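Local coordinates for ribosomal-protein-alanine acetyltransferase (Clostridium acetobutylicum, PDB 3DNS) that probably transfers an acetyl group to the N-terminal alanine of a ribosomal protein, as a RimJ-type member of the GNAT acetyltransferases, at residues Phe76-Glu90 and Lys119-Asn132. Numbering follows the deposited sequence.
Sequences FKSNDINKVNIIVDE and KDEFLFGMDYKNYN
V84 and M126, I86 and F124, and V88 and F122 form the three hydrogen-bonded pairs of an antiparallel ladder, a worked example of how such pairing sorts side chains to alternate faces. Each pair exchanges two backbone bonds, from V84 N to M126 O (2.9 Å) through to F122 N to V88 O, and CA-H...O contacts such as N85 CA to F124 O fill the steps between. Y128 N continues the ladder to N82 O at 2.8 Å, while E90 N reaches D120 O at the other end.

Apolar side chains follow the alternation. On the face of V84, I86 and V88, where V84 and I86 meet helix 61-78, CG2 of V88 abuts the edge of the F124 ring, 3.7 Å from CE2; on the other, I87 CG1 meets L123 CD1.

Aromatic contacts sit at both ends of the ladder. F76 and Y131 make an offset stack, centroids 4.9 Å apart and planes 27° from parallel, with Y131 CB over one face of the F76 ring. At that ring's edge CZ approaches M126 O, and the selenium of M126 makes an oblique Met-aromatic contact. Far along the ladder, E90 CG sits over the centre of the F122 ring, 3.5 Å from its centroid.

K119 NZ makes a salt bridge with D89 OD2 at its syn lone pair, 2.7 Å away, and a second with E114; D89 OD1 accepts from E91 N. The K83 chain, bent at chi2 (64°) and chi4, brings NZ to a hydrogen bond with N85 OD1 and a salt bridge with E105, which also accepts from N85 ND2. D127 N-caps helix 128-132 through OD1 to N130 N.

Strand 83-89 thus leaves the beta-alpha-beta crossover from strand 46-53 through helix 61-78 and pairs with strand 117-127, an order consistent with the C-terminal half of the GNAT fold.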
ATOM      1  N   PHE A  76      20.260 -13.577   9.233  1.00 21.04           N
ATOM      2  CA  PHE A  76      20.947 -14.772   9.733  1.00 21.83           C
ATOM      3  C   PHE A  76      22.246 -15.113   9.020  1.00 21.35           C
ATOM      4  O   PHE A  76      23.176 -15.531   9.680  1.00 21.74           O
ATOM      5  CB  PHE A  76      20.043 -16.015   9.703  1.00 21.43           C
ATOM      6  CG  PHE A  76      18.887 -15.924  10.629  1.00 23.60           C
ATOM      7  CD1 PHE A  76      19.087 -15.747  11.999  1.00 21.88           C
ATOM      8  CD2 PHE A  76      17.579 -15.992  10.150  1.00 22.80           C
ATOM      9  CE1 PHE A  76      18.021 -15.671  12.869  1.00 22.41           C
ATOM     10  CE2 PHE A  76      16.486 -15.926  11.044  1.00 21.61           C
ATOM     11  CZ  PHE A  76      16.699 -15.747  12.381  1.00 21.30           C
ATOM     12  N   LYS A  77      22.307 -14.968   7.707  1.00 21.33           N
ATOM     13  CA  LYS A  77      23.419 -15.510   6.961  1.00 23.54           C
ATOM     14  C   LYS A  77      24.378 -14.489   6.430  1.00 23.95           C
ATOM     15  O   LYS A  77      25.505 -14.830   6.148  1.00 22.48           O
ATOM     16  CB  LYS A  77      22.925 -16.359   5.791  1.00 24.32           C
ATOM     17  CG  LYS A  77      21.804 -17.286   6.198  1.00 26.99           C
ATOM     18  CD  LYS A  77      22.364 -18.482   6.912  1.00 29.97           C
ATOM     19  CE  LYS A  77      22.771 -19.544   5.962  1.00 30.66           C
ATOM     20  NZ  LYS A  77      22.979 -20.757   6.792  1.00 33.37           N
ATOM     21  N   SER A  78      23.923 -13.237   6.285  1.00 25.78           N
ATOM     22  CA  SER A  78      24.785 -12.122   5.846  1.00 25.86           C
ATOM     23  C   SER A  78      25.024 -11.083   6.928  1.00 26.25           C
ATOM     24  O   SER A  78      25.774 -10.159   6.685  1.00 25.86           O
ATOM     25  CB  SER A  78      24.166 -11.437   4.641  1.00 26.10           C
ATOM     26  OG  SER A  78      24.064 -12.359   3.594  1.00 27.11           O
ATOM     27  N   ASN A  79      24.422 -11.238   8.118  1.00 26.34           N
ATOM     28  CA  ASN A  79      24.647 -10.312   9.232  1.00 26.91           C
ATOM     29  C   ASN A  79      24.955 -10.882  10.631  1.00 26.86           C
ATOM     30  O   ASN A  79      25.021 -10.128  11.580  1.00 28.19           O
ATOM     31  CB  ASN A  79      23.497  -9.314   9.358  1.00 27.54           C
ATOM     32  CG  ASN A  79      23.442  -8.327   8.209  1.00 29.43           C
ATOM     33  OD1 ASN A  79      22.855  -8.611   7.171  1.00 32.68           O
ATOM     34  ND2 ASN A  79      24.013  -7.130   8.415  1.00 28.09           N
ATOM     35  N   ASP A  80      25.179 -12.164  10.804  1.00 26.54           N
ATOM     36  CA  ASP A  80      25.606 -12.634  12.161  1.00 26.15           C
ATOM     37  C   ASP A  80      24.551 -12.465  13.286  1.00 24.66           C
ATOM     38  O   ASP A  80      24.880 -12.415  14.473  1.00 25.23           O
ATOM     39  CB  ASP A  80      26.956 -12.024  12.623  1.00 26.50           C
ATOM     40  CG  ASP A  80      27.671 -12.917  13.752  1.00 29.72           C
ATOM     41  OD1 ASP A  80      27.590 -14.188  13.654  1.00 32.94           O
ATOM     42  OD2 ASP A  80      28.293 -12.351  14.710  1.00 30.69           O
ATOM     43  N   ILE A  81      23.292 -12.446  12.907  1.00 22.75           N
ATOM     44  CA  ILE A  81      22.204 -12.388  13.877  1.00 23.32           C
ATOM     45  C   ILE A  81      21.931 -13.778  14.403  1.00 21.56           C
ATOM     46  O   ILE A  81      21.994 -14.736  13.666  1.00 21.91           O
ATOM     47  CB  ILE A  81      20.937 -11.712  13.219  1.00 22.31           C
ATOM     48  CG1 ILE A  81      21.316 -10.279  12.786  1.00 21.10           C
ATOM     49  CG2 ILE A  81      19.720 -11.688  14.148  1.00 21.08           C
ATOM     50  CD1 ILE A  81      21.786  -9.330  13.917  1.00 20.34           C
ATOM     51  N   ASN A  82      21.675 -13.892  15.690  1.00 21.67           N
ATOM     52  CA  ASN A  82      21.267 -15.171  16.262  1.00 21.93           C
ATOM     53  C   ASN A  82      19.760 -15.290  16.499  1.00 21.22           C
ATOM     54  O   ASN A  82      19.151 -16.368  16.372  1.00 22.79           O
ATOM     55  CB  ASN A  82      22.027 -15.419  17.578  1.00 22.11           C
ATOM     56  CG  ASN A  82      21.675 -16.752  18.196  1.00 22.35           C
ATOM     57  OD1 ASN A  82      21.969 -17.801  17.631  1.00 23.27           O
ATOM     58  ND2 ASN A  82      20.984 -16.719  19.303  1.00 23.49           N
ATOM     59  N   LYS A  83      19.164 -14.184  16.898  1.00 20.69           N
ATOM     60  CA  LYS A  83      17.773 -14.135  17.241  1.00 19.41           C
ATOM     61  C   LYS A  83      17.141 -12.927  16.586  1.00 19.59           C
ATOM     62  O   LYS A  83      17.657 -11.798  16.677  1.00 19.13           O
ATOM     63  CB  LYS A  83      17.620 -14.038  18.761  1.00 20.66           C
ATOM     64  CG  LYS A  83      16.186 -14.007  19.284  1.00 20.28           C
ATOM     65  CD  LYS A  83      15.406 -15.268  19.017  1.00 17.73           C
ATOM     66  CE  LYS A  83      13.854 -14.982  19.037  1.00 19.63           C
ATOM     67  NZ  LYS A  83      13.398 -14.587  20.380  1.00 15.90           N
ATOM     68  N   VAL A  84      16.052 -13.192  15.873  1.00 18.95           N
ATOM     69  CA  VAL A  84      15.257 -12.199  15.248  1.00 18.49           C
ATOM     70  C   VAL A  84      13.822 -12.204  15.854  1.00 18.39           C
ATOM     71  O   VAL A  84      13.166 -13.250  15.975  1.00 17.39           O
ATOM     72  CB  VAL A  84      15.208 -12.437  13.720  1.00 18.84           C
ATOM     73  CG1 VAL A  84      14.219 -11.501  13.051  1.00 20.11           C
ATOM     74  CG2 VAL A  84      16.650 -12.298  13.078  1.00 17.87           C
ATOM     75  N   ASN A  85      13.354 -11.027  16.233  1.00 18.75           N
ATOM     76  CA  ASN A  85      11.939 -10.799  16.567  1.00 18.79           C
ATOM     77  C   ASN A  85      11.244  -9.815  15.616  1.00 18.19           C
ATOM     78  O   ASN A  85      11.828  -8.871  15.159  1.00 17.33           O
ATOM     79  CB  ASN A  85      11.769 -10.278  17.989  1.00 19.16           C
ATOM     80  CG  ASN A  85      11.879 -11.363  18.988  1.00 23.45           C
ATOM     81  OD1 ASN A  85      12.982 -11.859  19.240  1.00 24.99           O
ATOM     82  ND2 ASN A  85      10.732 -11.805  19.515  1.00 23.03           N
ATOM     83  N   ILE A  86       9.977 -10.090  15.356  1.00 18.81           N
ATOM     84  CA  ILE A  86       9.132  -9.345  14.402  1.00 18.82           C
ATOM     85  C   ILE A  86       7.825  -8.949  15.129  1.00 18.96           C
ATOM     86  O   ILE A  86       7.149  -9.769  15.745  1.00 18.23           O
ATOM     87  CB  ILE A  86       8.786 -10.128  13.174  1.00 17.70           C
ATOM     88  CG1 ILE A  86      10.064 -10.794  12.601  1.00 20.46           C
ATOM     89  CG2 ILE A  86       8.101  -9.152  12.170  1.00 16.89           C
ATOM     90  CD1 ILE A  86       9.951 -11.592  11.181  1.00 18.08           C
ATOM     91  N   ILE A  87       7.555  -7.648  15.089  1.00 20.55           N
ATOM     92  CA  ILE A  87       6.348  -7.029  15.606  1.00 20.00           C
ATOM     93  C   ILE A  87       5.508  -6.691  14.397  1.00 20.71           C
ATOM     94  O   ILE A  87       5.956  -5.973  13.478  1.00 18.38           O
ATOM     95  CB  ILE A  87       6.689  -5.691  16.298  1.00 20.55           C
ATOM     96  CG1 ILE A  87       7.734  -5.876  17.410  1.00 21.02           C
ATOM     97  CG2 ILE A  87       5.411  -5.038  16.810  1.00 19.66           C
ATOM     98  CD1 ILE A  87       8.230  -4.623  18.027  1.00 20.11           C
ATOM     99  N   VAL A  88       4.275  -7.179  14.408  1.00 21.76           N
ATOM    100  CA  VAL A  88       3.298  -6.942  13.334  1.00 22.77           C
ATOM    101  C   VAL A  88       1.914  -6.713  13.916  1.00 23.96           C
ATOM    102  O   VAL A  88       1.535  -7.291  14.947  1.00 23.96           O
ATOM    103  CB  VAL A  88       3.161  -8.128  12.333  1.00 23.80           C
ATOM    104  CG1 VAL A  88       4.351  -8.253  11.474  1.00 25.61           C
ATOM    105  CG2 VAL A  88       2.911  -9.443  13.042  1.00 24.71           C
ATOM    106  N   ASP A  89       1.182  -5.833  13.269  1.00 25.15           N
ATOM    107  CA  ASP A  89      -0.224  -5.580  13.560  1.00 26.35           C
ATOM    108  C   ASP A  89      -0.947  -6.899  13.428  1.00 27.79           C
ATOM    109  O   ASP A  89      -0.628  -7.692  12.530  1.00 27.88           O
ATOM    110  CB  ASP A  89      -0.732  -4.523  12.556  1.00 27.07           C
ATOM    111  CG  ASP A  89      -2.184  -4.274  12.637  1.00 28.36           C
ATOM    112  OD1 ASP A  89      -2.911  -5.186  13.055  1.00 31.01           O
ATOM    113  OD2 ASP A  89      -2.591  -3.144  12.300  1.00 31.85           O
ATOM    114  N   GLU A  90      -1.910  -7.151  14.321  1.00 28.86           N
ATOM    115  CA  GLU A  90      -2.574  -8.411  14.313  1.00 30.21           C
ATOM    116  C   GLU A  90      -3.438  -8.603  13.057  1.00 30.67           C
ATOM    117  O   GLU A  90      -3.799  -9.733  12.745  1.00 30.84           O
ATOM    118  CB  GLU A  90      -3.434  -8.604  15.573  1.00 30.71           C
ATOM    119  CG  GLU A  90      -2.633  -8.954  16.825  1.00 30.65           C
ATOM    120  CD  GLU A  90      -3.495  -9.445  17.941  1.00 29.94           C
ATOM    121  OE1 GLU A  90      -4.702  -9.687  17.733  1.00 29.79           O
ATOM    122  OE2 GLU A  90      -2.967  -9.594  19.049  1.00 33.54           O
ATOM    123  N   LYS A 119      -5.282  -1.020  18.752  1.00 28.97           N
ATOM    124  CA  LYS A 119      -5.156  -2.366  18.245  1.00 28.29           C
ATOM    125  C   LYS A 119      -3.911  -3.049  18.832  1.00 27.44           C
ATOM    126  O   LYS A 119      -3.002  -2.394  19.393  1.00 27.67           O
ATOM    127  CB  LYS A 119      -5.117  -2.352  16.718  1.00 28.64           C
ATOM    128  CG  LYS A 119      -6.483  -2.109  16.008  1.00 28.93           C
ATOM    129  CD  LYS A 119      -6.299  -1.632  14.516  1.00 29.55           C
ATOM    130  CE  LYS A 119      -5.176  -2.338  13.789  1.00 29.05           C
ATOM    131  NZ  LYS A 119      -5.047  -2.108  12.287  1.00 33.21           N
ATOM    132  N   ASP A 120      -3.875  -4.370  18.700  1.00 26.35           N
ATOM    133  CA  ASP A 120      -2.818  -5.188  19.276  1.00 25.61           C
ATOM    134  C   ASP A 120      -1.775  -5.490  18.197  1.00 24.97           C
ATOM    135  O   ASP A 120      -2.073  -5.407  16.996  1.00 23.39           O
ATOM    136  CB  ASP A 120      -3.395  -6.500  19.806  1.00 24.71           C
ATOM    137  CG  ASP A 120      -4.427  -6.310  20.928  1.00 25.75           C
ATOM    138  OD1 ASP A 120      -4.510  -5.223  21.586  1.00 21.52           O
ATOM    139  OD2 ASP A 120      -5.119  -7.320  21.188  1.00 26.26           O
ATOM    140  N   GLU A 121      -0.555  -5.815  18.654  1.00 24.87           N
ATOM    141  CA  GLU A 121       0.495  -6.395  17.831  1.00 25.07           C
ATOM    142  C   GLU A 121       0.970  -7.779  18.309  1.00 24.84           C
ATOM    143  O   GLU A 121       1.115  -8.058  19.522  1.00 25.65           O
ATOM    144  CB  GLU A 121       1.686  -5.431  17.790  1.00 26.14           C
ATOM    145  CG  GLU A 121       1.436  -4.191  16.974  1.00 26.17           C
ATOM    146  CD  GLU A 121       2.627  -3.273  16.906  1.00 26.88           C
ATOM    147  OE1 GLU A 121       3.049  -2.785  18.000  1.00 30.31           O
ATOM    148  OE2 GLU A 121       3.127  -3.017  15.764  1.00 25.07           O
ATOM    149  N   PHE A 122       1.240  -8.649  17.349  1.00 24.47           N
ATOM    150  CA  PHE A 122       1.917  -9.923  17.609  1.00 23.72           C
ATOM    151  C   PHE A 122       3.376  -9.770  17.678  1.00 23.89           C
ATOM    152  O   PHE A 122       3.946  -8.950  16.944  1.00 22.59           O
ATOM    153  CB  PHE A 122       1.663 -10.943  16.510  1.00 24.10           C
ATOM    154  CG  PHE A 122       0.288 -11.456  16.486  1.00 22.70           C
ATOM    155  CD1 PHE A 122      -0.263 -12.065  17.625  1.00 26.17           C
ATOM    156  CD2 PHE A 122      -0.447 -11.410  15.343  1.00 22.60           C
ATOM    157  CE1 PHE A 122      -1.555 -12.586  17.598  1.00 26.37           C
ATOM    158  CE2 PHE A 122      -1.703 -11.932  15.302  1.00 24.13           C
ATOM    159  CZ  PHE A 122      -2.279 -12.508  16.426  1.00 25.55           C
ATOM    160  N   LEU A 123       3.997 -10.584  18.546  1.00 22.77           N
ATOM    161  CA  LEU A 123       5.446 -10.675  18.606  1.00 22.57           C
ATOM    162  C   LEU A 123       5.821 -12.078  18.188  1.00 22.25           C
ATOM    163  O   LEU A 123       5.482 -13.044  18.874  1.00 22.37           O
ATOM    164  CB  LEU A 123       5.973 -10.308  20.029  1.00 22.44           C
ATOM    165  CG  LEU A 123       7.499 -10.284  20.236  1.00 23.45           C
ATOM    166  CD1 LEU A 123       8.163  -9.121  19.449  1.00 22.60           C
ATOM    167  CD2 LEU A 123       7.908 -10.246  21.776  1.00 21.10           C
ATOM    168  N   PHE A 124       6.522 -12.182  17.052  1.00 22.78           N
ATOM    169  CA  PHE A 124       7.047 -13.463  16.543  1.00 22.21           C
ATOM    170  C   PHE A 124       8.547 -13.592  16.740  1.00 22.20           C
ATOM    171  O   PHE A 124       9.238 -12.617  16.667  1.00 22.80           O
ATOM    172  CB  PHE A 124       6.740 -13.580  15.068  1.00 22.27           C
ATOM    173  CG  PHE A 124       5.323 -13.773  14.784  1.00 21.37           C
ATOM    174  CD1 PHE A 124       4.757 -15.017  14.909  1.00 22.86           C
ATOM    175  CD2 PHE A 124       4.550 -12.747  14.323  1.00 22.84           C
ATOM    176  CE1 PHE A 124       3.412 -15.204  14.649  1.00 23.65           C
ATOM    177  CE2 PHE A 124       3.191 -12.950  14.053  1.00 23.55           C
ATOM    178  CZ  PHE A 124       2.638 -14.170  14.223  1.00 21.43           C
ATOM    179  N   GLY A 125       9.075 -14.794  16.932  1.00 23.01           N
ATOM    180  CA  GLY A 125      10.521 -14.921  17.056  1.00 23.57           C
ATOM    181  C   GLY A 125      11.064 -16.119  16.306  1.00 24.98           C
ATOM    182  O   GLY A 125      10.340 -17.101  16.085  1.00 25.43           O
HETATM  183  N   MSE A 126      12.329 -16.007  15.878  1.00 25.28           N
HETATM  184  CA  MSE A 126      13.049 -17.106  15.254  1.00 26.55           C
HETATM  185  C   MSE A 126      14.527 -16.958  15.545  1.00 24.81           C
HETATM  186  O   MSE A 126      15.089 -15.883  15.418  1.00 23.57           O
HETATM  187  CB  MSE A 126      12.813 -17.122  13.732  1.00 25.84           C
HETATM  188  CG  MSE A 126      13.630 -18.140  13.005  1.00 27.27           C
HETATM  189 SE   MSE A 126      13.184 -18.317  11.102  0.70 30.92          SE
HETATM  190  CE  MSE A 126      11.365 -19.020  11.219  1.00 29.91           C
ATOM    191  N   ASP A 127      15.152 -18.049  15.927  1.00 25.51           N
ATOM    192  CA  ASP A 127      16.616 -18.070  16.074  1.00 26.88           C
ATOM    193  C   ASP A 127      17.325 -18.797  14.921  1.00 26.87           C
ATOM    194  O   ASP A 127      16.666 -19.459  14.098  1.00 25.96           O
ATOM    195  CB  ASP A 127      17.049 -18.524  17.476  1.00 26.17           C
ATOM    196  CG  ASP A 127      16.781 -19.944  17.748  1.00 28.77           C
ATOM    197  OD1 ASP A 127      16.547 -20.752  16.828  1.00 30.73           O
ATOM    198  OD2 ASP A 127      16.803 -20.273  18.935  1.00 35.10           O
ATOM    199  N   TYR A 128      18.651 -18.626  14.837  1.00 28.44           N
ATOM    200  CA  TYR A 128      19.457 -19.237  13.770  1.00 29.40           C
ATOM    201  C   TYR A 128      19.271 -20.763  13.730  1.00 29.85           C
ATOM    202  O   TYR A 128      19.063 -21.346  12.657  1.00 30.89           O
ATOM    203  CB  TYR A 128      20.953 -18.880  13.942  1.00 29.69           C
ATOM    204  CG  TYR A 128      21.871 -19.277  12.809  1.00 29.30           C
ATOM    205  CD1 TYR A 128      22.253 -18.349  11.836  1.00 29.47           C
ATOM    206  CD2 TYR A 128      22.391 -20.575  12.728  1.00 31.33           C
ATOM    207  CE1 TYR A 128      23.101 -18.691  10.810  1.00 30.94           C
ATOM    208  CE2 TYR A 128      23.261 -20.955  11.693  1.00 32.18           C
ATOM    209  CZ  TYR A 128      23.615 -20.006  10.730  1.00 32.98           C
ATOM    210  OH  TYR A 128      24.467 -20.364   9.700  1.00 32.30           O
ATOM    211  N   LYS A 129      19.352 -21.408  14.881  1.00 31.14           N
ATOM    212  CA  LYS A 129      19.152 -22.856  14.961  1.00 32.08           C
ATOM    213  C   LYS A 129      17.860 -23.258  14.242  1.00 32.92           C
ATOM    214  O   LYS A 129      17.833 -24.196  13.431  1.00 32.92           O
ATOM    215  CB  LYS A 129      19.001 -23.248  16.402  1.00 32.40           C
ATOM    216  CG  LYS A 129      20.275 -23.270  17.168  1.00 34.12           C
ATOM    217  CD  LYS A 129      20.167 -24.150  18.426  1.00 33.82           C
ATOM    218  CE  LYS A 129      19.830 -23.359  19.702  1.00 35.49           C
ATOM    219  NZ  LYS A 129      20.409 -24.052  20.914  1.00 34.42           N
ATOM    220  N   ASN A 130      16.785 -22.554  14.600  1.00 33.02           N
ATOM    221  CA  ASN A 130      15.448 -22.719  13.984  1.00 33.47           C
ATOM    222  C   ASN A 130      15.517 -22.518  12.459  1.00 33.43           C
ATOM    223  O   ASN A 130      15.171 -23.414  11.693  1.00 33.03           O
ATOM    224  CB  ASN A 130      14.444 -21.724  14.621  1.00 33.08           C
ATOM    225  CG  ASN A 130      13.011 -21.906  14.127  1.00 34.07           C
ATOM    226  OD1 ASN A 130      12.761 -22.417  13.010  1.00 36.35           O
ATOM    227  ND2 ASN A 130      12.054 -21.444  14.939  1.00 28.08           N
ATOM    228  N   TYR A 131      16.022 -21.363  12.050  1.00 33.67           N
ATOM    229  CA  TYR A 131      16.185 -21.032  10.652  1.00 34.54           C
ATOM    230  C   TYR A 131      16.982 -22.049   9.851  1.00 35.49           C
ATOM    231  O   TYR A 131      16.587 -22.400   8.745  1.00 36.31           O
ATOM    232  CB  TYR A 131      16.862 -19.673  10.504  1.00 32.48           C
ATOM    233  CG  TYR A 131      16.959 -19.227   9.076  1.00 31.45           C
ATOM    234  CD1 TYR A 131      18.178 -19.193   8.415  1.00 30.43           C
ATOM    235  CD2 TYR A 131      15.816 -18.817   8.366  1.00 31.27           C
ATOM    236  CE1 TYR A 131      18.253 -18.764   7.064  1.00 32.72           C
ATOM    237  CE2 TYR A 131      15.887 -18.381   7.043  1.00 30.83           C
ATOM    238  CZ  TYR A 131      17.099 -18.362   6.382  1.00 29.69           C
ATOM    239  OH  TYR A 131      17.168 -17.974   5.039  1.00 27.23           O
ATOM    240  N   ASN A 132      18.130 -22.454  10.373  1.00 37.51           N
ATOM    241  CA  ASN A 132      19.083 -23.281   9.634  1.00 39.30           C
ATOM    242  C   ASN A 132      18.806 -24.792   9.656  1.00 41.36           C
ATOM    243  O   ASN A 132      19.463 -25.558   8.930  1.00 41.14           O
ATOM    244  CB  ASN A 132      20.504 -23.019  10.167  1.00 39.21           C
ATOM    245  CG  ASN A 132      21.590 -23.244   9.112  1.00 39.16           C
ATOM    246  OD1 ASN A 132      22.748 -23.507   9.445  1.00 37.93           O
ATOM    247  ND2 ASN A 132      21.230 -23.109   7.852  1.00 37.86           N
TER